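Local structure of triacylglycerol lipase (Clostridium botulinum, 5AH1) at residues A[108-111]-A[116-119]; A[184-189]-A[314-319]; A[294-297]-A[302-305]; A[354-359]-A[425-430]; A[366-369]-A[375-378]. The protein hydrolyses ester bonds, including those of synthetic polyesters, as a zinc- and potassium-binding lipase of the alpha/beta-hydrolase fold. All coordinates share one frame; numbering follows the deposited sequence. Where two conformers were deposited one is given.

Contact 1 (A[108-111]-A[116-119])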
# COMPACT_ATOMS: atom_id res chain seq x y z
N GLU A 108 3.67 -14.32 -11.33
CA GLU A 108 3.88 -15.44 -12.24
C GLU A 108 2.65 -16.35 -12.29
O GLU A 108 2.23 -16.78 -13.36
CB GLU A 108 5.13 -16.24 -11.83
CG GLU A 108 5.66 -17.21 -12.89
CD GLU A 108 4.92 -18.55 -12.93
OE1 GLU A 108 4.41 -18.99 -11.88
OE2 GLU A 108 4.86 -19.16 -14.02
N LYS A 109 2.07 -16.62 -11.13
CA LYS A 109 0.90 -17.49 -11.05
C LYS A 109 -0.28 -16.89 -11.79
O LYS A 109 -1.03 -17.59 -12.48
CB LYS A 109 0.53 -17.77 -9.59
CG LYS A 109 1.59 -18.52 -8.80
CD LYS A 109 1.95 -19.85 -9.44
CE LYS A 109 2.98 -20.59 -8.60
NZ LYS A 109 3.34 -21.91 -9.18
N LEU A 110 -0.46 -15.58 -11.65
CA LEU A 110 -1.52 -14.89 -12.34
C LEU A 110 -1.33 -14.96 -13.85
O LEU A 110 -2.23 -15.34 -14.58
CB LEU A 110 -1.58 -13.44 -11.86
CG LEU A 110 -2.23 -13.27 -10.49
CD1 LEU A 110 -1.83 -11.94 -9.83
CD2 LEU A 110 -3.74 -13.39 -10.63
N ASN A 111 -0.14 -14.62 -14.32
CA ASN A 111 0.13 -14.70 -15.75
C ASN A 111 -0.04 -16.11 -16.29
O ASN A 111 -0.58 -16.31 -17.38
CB ASN A 111 1.51 -14.16 -16.09
CG ASN A 111 1.55 -12.64 -16.04
OD1 ASN A 111 0.93 -11.98 -16.85
ND2 ASN A 111 2.28 -12.09 -15.10
N GLU A 116 -3.12 -11.31 -17.25
CA GLU A 116 -1.98 -10.44 -17.53
C GLU A 116 -1.73 -9.51 -16.34
O GLU A 116 -2.63 -8.77 -15.93
CB GLU A 116 -2.21 -9.63 -18.80
CG GLU A 116 -0.98 -8.87 -19.28
CD GLU A 116 -1.27 -7.98 -20.48
OE1 GLU A 116 -2.40 -8.01 -20.99
OE2 GLU A 116 -0.37 -7.23 -20.91
N THR A 117 -0.53 -9.59 -15.78
CA THR A 117 -0.20 -8.92 -14.53
C THR A 117 1.23 -8.42 -14.52
O THR A 117 2.16 -9.14 -14.92
CB THR A 117 -0.39 -9.87 -13.32
OG1 THR A 117 -1.75 -10.32 -13.25
CG2 THR A 117 -0.04 -9.19 -11.99
N TYR A 118 1.39 -7.20 -14.04
CA TYR A 118 2.68 -6.55 -13.83
C TYR A 118 2.81 -6.08 -12.40
O TYR A 118 1.82 -5.93 -11.68
CB TYR A 118 2.82 -5.35 -14.76
CG TYR A 118 2.59 -5.70 -16.19
CD1 TYR A 118 3.63 -6.21 -16.95
CD2 TYR A 118 1.35 -5.57 -16.79
CE1 TYR A 118 3.45 -6.58 -18.25
CE2 TYR A 118 1.16 -5.94 -18.12
CZ TYR A 118 2.21 -6.46 -18.84
OH TYR A 118 2.06 -6.84 -20.17
N THR A 119 4.05 -5.83 -12.01
CA THR A 119 4.36 -5.33 -10.68
C THR A 119 5.09 -4.00 -10.82
O THR A 119 6.06 -3.90 -11.56
CB THR A 119 5.26 -6.32 -9.92
OG1 THR A 119 4.57 -7.57 -9.78
CG2 THR A 119 5.61 -5.81 -8.53
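The carboxamide of Asn111 turns its polar edge to the backbone of Thr117 and bonds to that residue twice. Asn111 ND2 gives an almost straight bond to Thr117 O (3.0 Å, 171° at the hydrogen), and this acceptor lies nearly in the amide plane. The return bond, from Thr117 N to Asn111 OD1 at 3.0 Å, is more bent (150°), with the donor standing above the carbonyl plane of the amide, off any lone pair. Using both ends in this way fixes which is oxygen and which nitrogen. Asn111 OD1 also rests 3.4 Å from Glu116 CA. With CG beside the backbone N (chi1 -76°), the amide reaches from the last turn of helix 106-112 to the start of strand 117-120, so the contact ties together the second half of the beta-alpha-beta unit formed by strand 80-83, this helix and this strand. Glu116 and Tyr118 direct their backbone bonds to strand 80-83; Thr117 instead offers its N and O to the asparagine, at an outermost strand of the parallel sheet. Next to the amide, Leu110 CB comes within 3.4 Å of Thr117 OG1, whose hydroxyl bonds to the carbonyl of His115. Leu110 CD1 meets Thr117 CG2 at 3.9 Å, and the same leucine packs on Met441 and Ala444 of helix 437-448. Within segment 116-119, Tyr118 OH donates to the anti lone pair of Glu116 OE2 at 2.6 Å.

Contact 2 (A[184-189]-A[314-319])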
# COMPACT_ATOMS: atom_id res chain seq x y z
N GLY A 184 0.12 1.25 -0.65
CA GLY A 184 -0.12 1.13 -2.08
C GLY A 184 -1.53 1.54 -2.49
O GLY A 184 -1.70 2.12 -3.55
N GLY A 185 -2.50 1.32 -1.62
CA GLY A 185 -3.87 1.73 -1.89
C GLY A 185 -4.05 3.25 -1.92
O GLY A 185 -4.76 3.79 -2.76
N GLN A 186 -3.39 3.97 -1.01
CA GLN A 186 -3.38 5.43 -1.08
C GLN A 186 -2.68 5.90 -2.34
O GLN A 186 -3.13 6.84 -3.01
CB GLN A 186 -2.66 6.03 0.13
CG GLN A 186 -3.35 5.91 1.46
CD GLN A 186 -2.47 6.48 2.54
OE1 GLN A 186 -1.31 6.05 2.70
NE2 GLN A 186 -2.98 7.48 3.27
N THR A 187 -1.55 5.26 -2.67
CA THR A 187 -0.77 5.67 -3.83
C THR A 187 -1.57 5.51 -5.13
O THR A 187 -1.53 6.38 -5.99
CB THR A 187 0.52 4.86 -3.92
OG1 THR A 187 1.30 5.08 -2.73
CG2 THR A 187 1.34 5.25 -5.14
N ILE A 188 -2.30 4.40 -5.28
CA ILE A 188 -3.06 4.20 -6.52
C ILE A 188 -4.29 5.10 -6.61
O ILE A 188 -4.66 5.55 -7.70
CB ILE A 188 -3.44 2.69 -6.78
CG1 ILE A 188 -4.34 2.13 -5.68
CG2 ILE A 188 -2.16 1.88 -6.90
CD1 ILE A 188 -4.86 0.73 -5.98
N ARG A 189 -4.88 5.44 -5.46
CA ARG A 189 -5.95 6.44 -5.45
C ARG A 189 -5.41 7.76 -5.96
O ARG A 189 -6.06 8.47 -6.72
CB ARG A 189 -6.53 6.62 -4.06
CG ARG A 189 -7.44 5.49 -3.55
CD ARG A 189 -7.76 5.64 -2.07
NE ARG A 189 -8.22 7.00 -1.78
CZ ARG A 189 -7.91 7.69 -0.68
NH1 ARG A 189 -7.28 7.10 0.32
NH2 ARG A 189 -8.28 8.95 -0.59
N GLN A 314 -6.16 12.12 6.20
CA GLN A 314 -7.27 13.04 6.07
C GLN A 314 -6.94 14.12 5.05
O GLN A 314 -7.75 14.44 4.19
CB GLN A 314 -7.59 13.65 7.42
CG GLN A 314 -8.70 14.69 7.39
CD GLN A 314 -9.05 15.15 8.79
OE1 GLN A 314 -10.06 14.77 9.34
NE2 GLN A 314 -8.18 15.95 9.38
N GLU A 315 -5.73 14.68 5.15
CA GLU A 315 -5.34 15.71 4.19
C GLU A 315 -5.36 15.18 2.74
O GLU A 315 -5.84 15.87 1.85
CB GLU A 315 -3.96 16.28 4.52
CG GLU A 315 -3.58 17.45 3.61
CD GLU A 315 -2.20 18.03 3.86
OE1 GLU A 315 -1.38 17.39 4.52
OE2 GLU A 315 -1.92 19.13 3.34
N LEU A 316 -4.81 13.99 2.52
CA LEU A 316 -4.86 13.36 1.20
C LEU A 316 -6.30 13.23 0.72
O LEU A 316 -6.60 13.54 -0.43
CB LEU A 316 -4.17 12.00 1.25
CG LEU A 316 -3.94 11.35 -0.12
CD1 LEU A 316 -2.76 12.00 -0.82
CD2 LEU A 316 -3.76 9.85 -0.02
N ASN A 317 -7.18 12.83 1.62
CA ASN A 317 -8.56 12.60 1.29
C ASN A 317 -9.29 13.86 0.85
O ASN A 317 -10.31 13.76 0.16
CB ASN A 317 -9.28 11.98 2.47
CG ASN A 317 -8.80 10.59 2.80
OD1 ASN A 317 -8.09 9.96 2.01
ND2 ASN A 317 -9.23 10.07 3.95
N THR A 318 -8.82 15.03 1.28
CA THR A 318 -9.49 16.26 0.90
C THR A 318 -9.35 16.61 -0.58
O THR A 318 -10.07 17.46 -1.08
CB THR A 318 -9.06 17.47 1.76
OG1 THR A 318 -7.70 17.78 1.47
CG2 THR A 318 -9.29 17.20 3.24
N TRP A 319 -8.46 15.91 -1.30
CA TRP A 319 -8.33 16.15 -2.74
C TRP A 319 -8.27 14.87 -3.59
O TRP A 319 -8.50 14.94 -4.79
CB TRP A 319 -7.14 17.06 -3.05
CG TRP A 319 -5.79 16.45 -2.82
CD1 TRP A 319 -5.13 16.32 -1.64
CD2 TRP A 319 -4.93 15.87 -3.83
NE1 TRP A 319 -3.91 15.70 -1.85
CE2 TRP A 319 -3.77 15.42 -3.19
CE3 TRP A 319 -5.05 15.70 -5.21
CZ2 TRP A 319 -2.74 14.79 -3.88
CZ3 TRP A 319 -4.01 15.11 -5.89
CH2 TRP A 319 -2.88 14.65 -5.24
O HOH W 1 -5.77 8.43 2.66
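Helix 183-197, which begins within a GxSxG sequence resembling the nucleophile elbow of alpha/beta-hydrolases, meets helix 310-317 through Gln186 and Arg189 on one side and Leu316 and Asn317 on the other. The polar half is a bond from Arg189 NH2 to Asn317 OD1 (2.8 Å, 157° at the hydrogen). The oxygen sits at the edge of the guanidinium, close to its plane, but the amide is turned 51° against that plane, so the nitrogen approaches from above the carbonyl plane and not along a lone pair. A bend at chi3 (49°) turns the end of the otherwise extended arginine chain toward Asn317. Beside this bond, water 1 accepts from Gln186 NE2 at 3.0 Å and from Arg189 NH1 at 3.1 Å, and lies 2.9 Å from Asn317 OD1, linking all three polar side chains. The apolar half is Leu316, whose CD2 branch lies 4.0 Å from Gln186 CB and 4.1 Å from Gln186 NE2. Further bonds hold these buried polar ends: Gln186 OE1 accepts from Asn128 ND2, Arg189 NH1 reaches Asn231 OD1, and Asn317 ND2 gives to the carbonyls of Asn231 and Leu397. The contact thus packs a later helix against the helix that, in the alpha/beta-hydrolase fold, leads away from the nucleophile elbow, probably formed here by Gly180, Ser182 and Gly184, with Ser182 the likely nucleophile.

Contact 3 (A[294-297]-A[302-305]). With ZN (zinc ion), chain B.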
# COMPACT_ATOMS: atom_id res chain seq x y z
N SER A 294 18.50 11.00 9.53
CA SER A 294 18.16 12.17 8.73
C SER A 294 17.12 13.05 9.39
O SER A 294 16.22 12.56 10.07
CB SER A 294 17.63 11.72 7.36
OG SER A 294 17.19 12.83 6.58
N ASN A 295 17.22 14.35 9.14
CA ASN A 295 16.21 15.30 9.60
C ASN A 295 14.87 15.11 8.90
O ASN A 295 13.87 15.69 9.32
CB ASN A 295 16.69 16.75 9.42
CG ASN A 295 16.89 17.13 7.96
OD1 ASN A 295 17.31 16.31 7.15
ND2 ASN A 295 16.59 18.39 7.62
N ILE A 296 14.85 14.33 7.83
CA ILE A 296 13.64 14.18 7.04
C ILE A 296 12.43 13.72 7.87
O ILE A 296 11.30 14.13 7.63
CB ILE A 296 13.92 13.23 5.84
CG1 ILE A 296 12.85 13.41 4.78
CG2 ILE A 296 14.03 11.77 6.28
CD1 ILE A 296 13.19 12.69 3.50
N TRP A 297 12.69 12.89 8.88
CA TRP A 297 11.61 12.24 9.62
C TRP A 297 10.81 13.17 10.51
O TRP A 297 9.72 12.79 10.93
CB TRP A 297 12.16 11.06 10.43
CG TRP A 297 12.88 10.12 9.53
CD1 TRP A 297 14.22 9.87 9.51
CD2 TRP A 297 12.32 9.36 8.46
NE1 TRP A 297 14.52 9.00 8.51
CE2 TRP A 297 13.37 8.66 7.85
CE3 TRP A 297 11.02 9.20 7.98
CZ2 TRP A 297 13.17 7.81 6.78
CZ3 TRP A 297 10.82 8.36 6.92
CH2 TRP A 297 11.89 7.67 6.32
N ASP A 302 6.20 15.86 3.51
CA ASP A 302 6.31 15.10 2.25
C ASP A 302 7.06 13.78 2.42
O ASP A 302 8.08 13.55 1.76
CB ASP A 302 6.99 15.99 1.21
CG ASP A 302 6.96 15.41 -0.20
OD1 ASP A 302 5.93 14.81 -0.60
OD2 ASP A 302 7.97 15.59 -0.92
N ILE A 303 6.56 12.92 3.30
CA ILE A 303 7.23 11.66 3.63
C ILE A 303 6.16 10.64 4.08
O ILE A 303 5.08 11.04 4.49
CB ILE A 303 8.33 11.94 4.70
CG1 ILE A 303 9.34 10.79 4.77
CG2 ILE A 303 7.70 12.29 6.03
CD1 ILE A 303 10.22 10.66 3.53
N ALA A 304 6.46 9.34 3.99
CA ALA A 304 5.41 8.35 4.24
C ALA A 304 4.82 8.40 5.64
O ALA A 304 3.63 8.20 5.82
CB ALA A 304 5.92 6.94 3.95
N THR A 305 5.66 8.65 6.65
CA THR A 305 5.21 8.61 8.03
C THR A 305 4.12 9.66 8.30
O THR A 305 3.17 9.39 9.05
CB THR A 305 6.42 8.72 8.99
OG1 THR A 305 7.34 9.70 8.51
CG2 THR A 305 7.14 7.40 9.05
ZN ZN B . 7.79 15.12 -2.82
O HOH W 2 7.13 12.04 9.68
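Ile303 lays its CG1-CD1 arm against both Ile296 and Trp297, sent there by CG1 standing trans to the backbone N (chi1 -162°). Its CD1 meets Ile296 CD1 at 3.6 Å, and its CG1 lies 3.6 Å from Trp297 CZ3, with the isoleucine running roughly perpendicular to the tryptophan side chain. Thr305 comes to the same part of the indole from the edge, its OG1 3.8 Å from Trp297 CE3 and near the ring plane. That hydroxyl also pairs with water 2 at 2.6 Å, which donates to Trp297 O at 3.0 Å and so bridges the two segments where no direct hydrogen bond does. In the next shell, Ile296 CG2 lies over one face of the neighbouring indole, while NE1 bonds to Val291 O. Ser294 OG accepts from Ile296 N (3.0 Å), capping the start of the short helix, and Ile303 stands at the N-cap of helix 304-308. Ala242 and Ile246 of helix 242-257 pack on both Trp297 and Thr305. Directly before Ile303, Asp302 turns to the metal: its OD2 binds zinc at 2.0 Å, and OD1 bonds to Ser127 OG. With Asp130, His150 and His156 it completes a site of two aspartates and two histidines, as in zinc-containing bacterial lipases of this family.

Contact 4 (A[354-359]-A[425-430]). With K (potassium ion), chain C.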
# COMPACT_ATOMS: atom_id res chain seq x y z
N PRO A 354 3.67 -12.79 15.58
CA PRO A 354 4.16 -12.27 16.86
C PRO A 354 4.88 -10.92 16.76
O PRO A 354 4.86 -10.14 17.72
CB PRO A 354 5.08 -13.38 17.36
CG PRO A 354 4.48 -14.62 16.75
CD PRO A 354 4.04 -14.21 15.40
N ILE A 355 5.47 -10.61 15.61
CA ILE A 355 6.13 -9.33 15.39
C ILE A 355 5.15 -8.15 15.50
O ILE A 355 5.56 -7.03 15.78
CB ILE A 355 6.86 -9.28 14.00
CG1 ILE A 355 7.83 -8.11 13.91
CG2 ILE A 355 5.89 -9.12 12.85
CD1 ILE A 355 8.97 -8.21 14.83
N PHE A 356 3.86 -8.43 15.32
CA PHE A 356 2.82 -7.40 15.38
C PHE A 356 2.08 -7.40 16.72
O PHE A 356 1.12 -6.67 16.89
CB PHE A 356 1.78 -7.61 14.26
CG PHE A 356 2.32 -7.43 12.86
CD1 PHE A 356 3.21 -6.42 12.56
CD2 PHE A 356 1.91 -8.28 11.85
CE1 PHE A 356 3.69 -6.26 11.28
CE2 PHE A 356 2.38 -8.12 10.56
CZ PHE A 356 3.28 -7.12 10.28
N TYR A 357 2.49 -8.23 17.67
CA TYR A 357 1.84 -8.16 18.98
C TYR A 357 1.90 -6.75 19.59
O TYR A 357 0.88 -6.22 20.02
CB TYR A 357 2.42 -9.17 19.96
CG TYR A 357 2.10 -10.64 19.72
CD1 TYR A 357 1.19 -11.06 18.75
CD2 TYR A 357 2.72 -11.61 20.49
CE1 TYR A 357 0.93 -12.41 18.56
CE2 TYR A 357 2.47 -12.95 20.30
CZ TYR A 357 1.57 -13.35 19.36
OH TYR A 357 1.33 -14.69 19.20
N PRO A 358 3.08 -6.13 19.63
CA PRO A 358 3.10 -4.83 20.31
C PRO A 358 2.38 -3.73 19.53
O PRO A 358 1.75 -2.85 20.13
CB PRO A 358 4.59 -4.51 20.45
CG PRO A 358 5.26 -5.34 19.42
CD PRO A 358 4.43 -6.58 19.26
N THR A 359 2.46 -3.77 18.21
CA THR A 359 1.82 -2.78 17.38
C THR A 359 0.30 -2.93 17.45
O THR A 359 -0.42 -1.94 17.61
CB THR A 359 2.32 -2.85 15.93
OG1 THR A 359 2.20 -4.20 15.45
CG2 THR A 359 3.79 -2.44 15.85
N ASP A 425 -3.60 -11.29 9.25
CA ASP A 425 -2.82 -10.10 9.58
C ASP A 425 -2.39 -9.33 8.34
O ASP A 425 -2.58 -9.77 7.21
CB ASP A 425 -1.66 -10.38 10.57
CG ASP A 425 -0.43 -11.05 9.96
OD1 ASP A 425 0.01 -10.75 8.83
OD2 ASP A 425 0.16 -11.88 10.69
N HIS A 426 -1.78 -8.17 8.59
CA HIS A 426 -1.45 -7.22 7.55
C HIS A 426 -0.63 -7.81 6.41
O HIS A 426 -0.84 -7.46 5.26
CB HIS A 426 -0.69 -6.06 8.19
CG HIS A 426 -0.60 -4.86 7.31
ND1 HIS A 426 -1.68 -4.06 7.02
CD2 HIS A 426 0.45 -4.30 6.66
CE1 HIS A 426 -1.31 -3.07 6.23
NE2 HIS A 426 -0.02 -3.19 6.01
N MET A 427 0.32 -8.69 6.75
CA MET A 427 1.23 -9.25 5.76
C MET A 427 0.71 -10.59 5.20
O MET A 427 1.05 -10.97 4.07
CB MET A 427 2.64 -9.39 6.35
CG MET A 427 3.28 -8.06 6.72
SD MET A 427 5.07 -8.13 6.93
CE MET A 427 5.26 -9.36 8.21
N ASP A 428 -0.10 -11.30 5.98
CA ASP A 428 -0.64 -12.60 5.55
C ASP A 428 -1.33 -12.51 4.19
O ASP A 428 -1.28 -13.45 3.39
CB ASP A 428 -1.68 -13.12 6.53
CG ASP A 428 -1.10 -13.56 7.87
OD1 ASP A 428 0.12 -13.88 7.94
OD2 ASP A 428 -1.87 -13.60 8.86
N ILE A 429 -2.03 -11.40 3.95
CA ILE A 429 -2.83 -11.26 2.74
C ILE A 429 -1.97 -11.12 1.47
O ILE A 429 -2.48 -11.31 0.37
CB ILE A 429 -3.85 -10.09 2.86
CG1 ILE A 429 -4.85 -10.05 1.69
CG2 ILE A 429 -3.12 -8.74 3.03
CD1 ILE A 429 -5.66 -11.34 1.49
N VAL A 430 -0.69 -10.79 1.63
CA VAL A 430 0.24 -10.83 0.50
C VAL A 430 1.20 -12.03 0.60
O VAL A 430 2.25 -12.05 -0.06
CB VAL A 430 1.01 -9.49 0.31
CG1 VAL A 430 0.06 -8.38 -0.04
CG2 VAL A 430 1.82 -9.10 1.56
K K C . -0.13 -14.32 10.46
O HOH W 3 0.56 -15.66 12.38
O HOH W 4 2.30 -14.37 10.28
O HOH W 5 -0.07 -16.53 9.17
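Asp425 sets its carboxylate against the rim of Phe356: OD1 lies 3.9 Å from Phe356 CE2, near the ring plane, and the two planes are almost perpendicular. The same OD1 accepts from Met427 N at 2.9 Å, an Asx turn, and from Asp428 N, completing an Asx motif, so two backbone donors hold the group that touches the ring. OD2 is left to bind potassium at 2.5 Å and to accept from Asn353 N. His426, next along the chain, comes nearest Phe356 with its CB (4.4 Å from CE2); its ring points elsewhere, ND1 bonding to Asp384 OD2. Met427 has two conformers; in this one CE lies 3.6 Å and CG 3.7 Å from Phe356 CZ. The bend at chi3 (-58°) brings CE back to the ring, while SD stands at its edge, 5.2 Å from the centroid, a Met-aromatic contact that may differ in the other conformer. One face of the phenyl is covered within its own segment by Ile355 CG2. Asp428 takes potassium with both oxygens, and its OD2 accepts from Asp425 N, returning the bond that Asp425 receives from its amide. Pro351 O and three waters complete seven ligands. The His426-Asp384 pair, with His426 touching the residues of the GxSxG sequence, is consistent with the histidine and acid of an alpha/beta-hydrolase catalytic triad, on a loop folded around a potassium site.

Contact 5 (A[366-369]-A[375-378])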
# COMPACT_ATOMS: atom_id res chain seq x y z
N TYR A 366 -5.29 2.73 21.83
CA TYR A 366 -4.93 4.13 21.56
C TYR A 366 -6.16 4.97 21.22
O TYR A 366 -6.84 4.72 20.22
CB TYR A 366 -3.92 4.22 20.43
CG TYR A 366 -3.46 5.63 20.11
CD1 TYR A 366 -2.44 6.21 20.83
CD2 TYR A 366 -4.04 6.37 19.11
CE1 TYR A 366 -2.01 7.50 20.55
CE2 TYR A 366 -3.62 7.64 18.81
CZ TYR A 366 -2.61 8.21 19.53
OH TYR A 366 -2.19 9.48 19.22
N SER A 367 -6.41 5.96 22.06
CA SER A 367 -7.44 6.96 21.85
C SER A 367 -6.81 8.33 21.72
O SER A 367 -5.65 8.54 22.08
CB SER A 367 -8.41 6.98 23.02
OG SER A 367 -9.11 5.76 23.09
N ARG A 368 -7.60 9.27 21.21
CA ARG A 368 -7.14 10.66 21.14
C ARG A 368 -8.31 11.59 20.90
O ARG A 368 -9.11 11.39 19.97
CB ARG A 368 -6.12 10.83 20.01
CG ARG A 368 -5.51 12.22 19.95
CD ARG A 368 -4.64 12.40 18.74
NE ARG A 368 -5.43 12.31 17.52
CZ ARG A 368 -5.02 11.78 16.38
NH1 ARG A 368 -3.81 11.27 16.27
NH2 ARG A 368 -5.85 11.75 15.34
N ASN A 369 -8.43 12.61 21.75
CA ASN A 369 -9.40 13.67 21.54
C ASN A 369 -8.69 15.00 21.72
O ASN A 369 -8.67 15.58 22.81
CB ASN A 369 -10.60 13.51 22.47
CG ASN A 369 -11.79 14.34 22.02
OD1 ASN A 369 -11.63 15.44 21.49
ND2 ASN A 369 -12.99 13.83 22.24
N ILE A 375 -10.70 12.54 15.84
CA ILE A 375 -10.99 11.94 17.13
C ILE A 375 -10.92 10.43 17.00
O ILE A 375 -11.63 9.84 16.20
CB ILE A 375 -12.35 12.43 17.66
CG1 ILE A 375 -12.26 13.93 17.97
CG2 ILE A 375 -12.74 11.66 18.91
CD1 ILE A 375 -13.60 14.62 18.13
N ILE A 376 -10.06 9.81 17.80
CA ILE A 376 -9.80 8.37 17.77
C ILE A 376 -10.45 7.78 19.02
O ILE A 376 -10.10 8.15 20.14
CB ILE A 376 -8.30 8.05 17.78
CG1 ILE A 376 -7.56 8.80 16.66
CG2 ILE A 376 -8.07 6.55 17.68
CD1 ILE A 376 -8.09 8.55 15.27
N ASP A 377 -11.43 6.91 18.79
CA ASP A 377 -12.18 6.26 19.85
C ASP A 377 -12.14 4.75 19.67
O ASP A 377 -11.36 4.23 18.86
CB ASP A 377 -13.63 6.79 19.92
CG ASP A 377 -14.47 6.45 18.68
OD1 ASP A 377 -14.00 5.75 17.77
OD2 ASP A 377 -15.64 6.89 18.64
N LYS A 378 -12.96 4.05 20.45
CA LYS A 378 -12.89 2.59 20.51
C LYS A 378 -13.15 1.91 19.16
O LYS A 378 -12.70 0.79 18.95
CB LYS A 378 -13.85 2.06 21.57
CG LYS A 378 -15.30 2.24 21.20
CD LYS A 378 -16.25 1.82 22.31
CE LYS A 378 -17.69 2.12 21.90
NZ LYS A 378 -18.71 1.78 22.93
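Arg368 and Ile376 exchange two backbone hydrogen bonds, Arg368 N to Ile376 O at 2.9 Å and Ile376 N to Arg368 O at 2.8 Å, forming one antiparallel hydrogen-bonded pair, a single beta bridge without a continuing strand on either side. CA-H...O contacts flank it: Ser367 CA lies 3.4 Å from Ile376 O, and Ile375 CA 3.5 Å from Arg368 O. The arginine side chain leaves the bridge with CG trans to the backbone N (chi1 -175°) and bends at chi3, laying one face of its guanidinium over Ile376 CG1, 3.7 Å from NH2. Its polar ends are held outside the pair: NH1 forms a salt bridge with Asp238, a residue of one potassium site, and NH2 bonds to Pro374 O and Thr310 OG1. Ile376 CG2 turns to Tyr366, 3.4 Å from its backbone O and 4.3 Å from ring atom CD2. At the outer end Asn369 and Ile375 run side by side, the amide oxygen near CG1. The hairpin-like loop lies between helix 357-363 and strand 403-405 in the chain, and it leans on helix 235-239, where Tyr366 touches Thr235, Asp238 and Leu239, and Ile376 touches Thr235.

Overall arrangement
Contacts 2, 3 and 4 are buried, contact 1 is partly buried at an outermost strand of the parallel sheet, and contact 5 lies on the surface, its centre about 24 Å from the centre of the chain. Contacts 2 and 3 are linked through successive helices 304-308 and 310-317, with contact 3 nested in the loop that contact 2 closes; contact 5 is likewise nested inside contact 4. Their chemistry follows place. Side-chain amides bond in contacts 1 and 2, the latter with a guanidinium and a bridging water. Apolar packing stands beside zinc in contact 3 and beside potassium in contact 4. Contact 5 rests on backbone bonds. Contacts 1 and 5 are farthest apart, about 40 Å between centres.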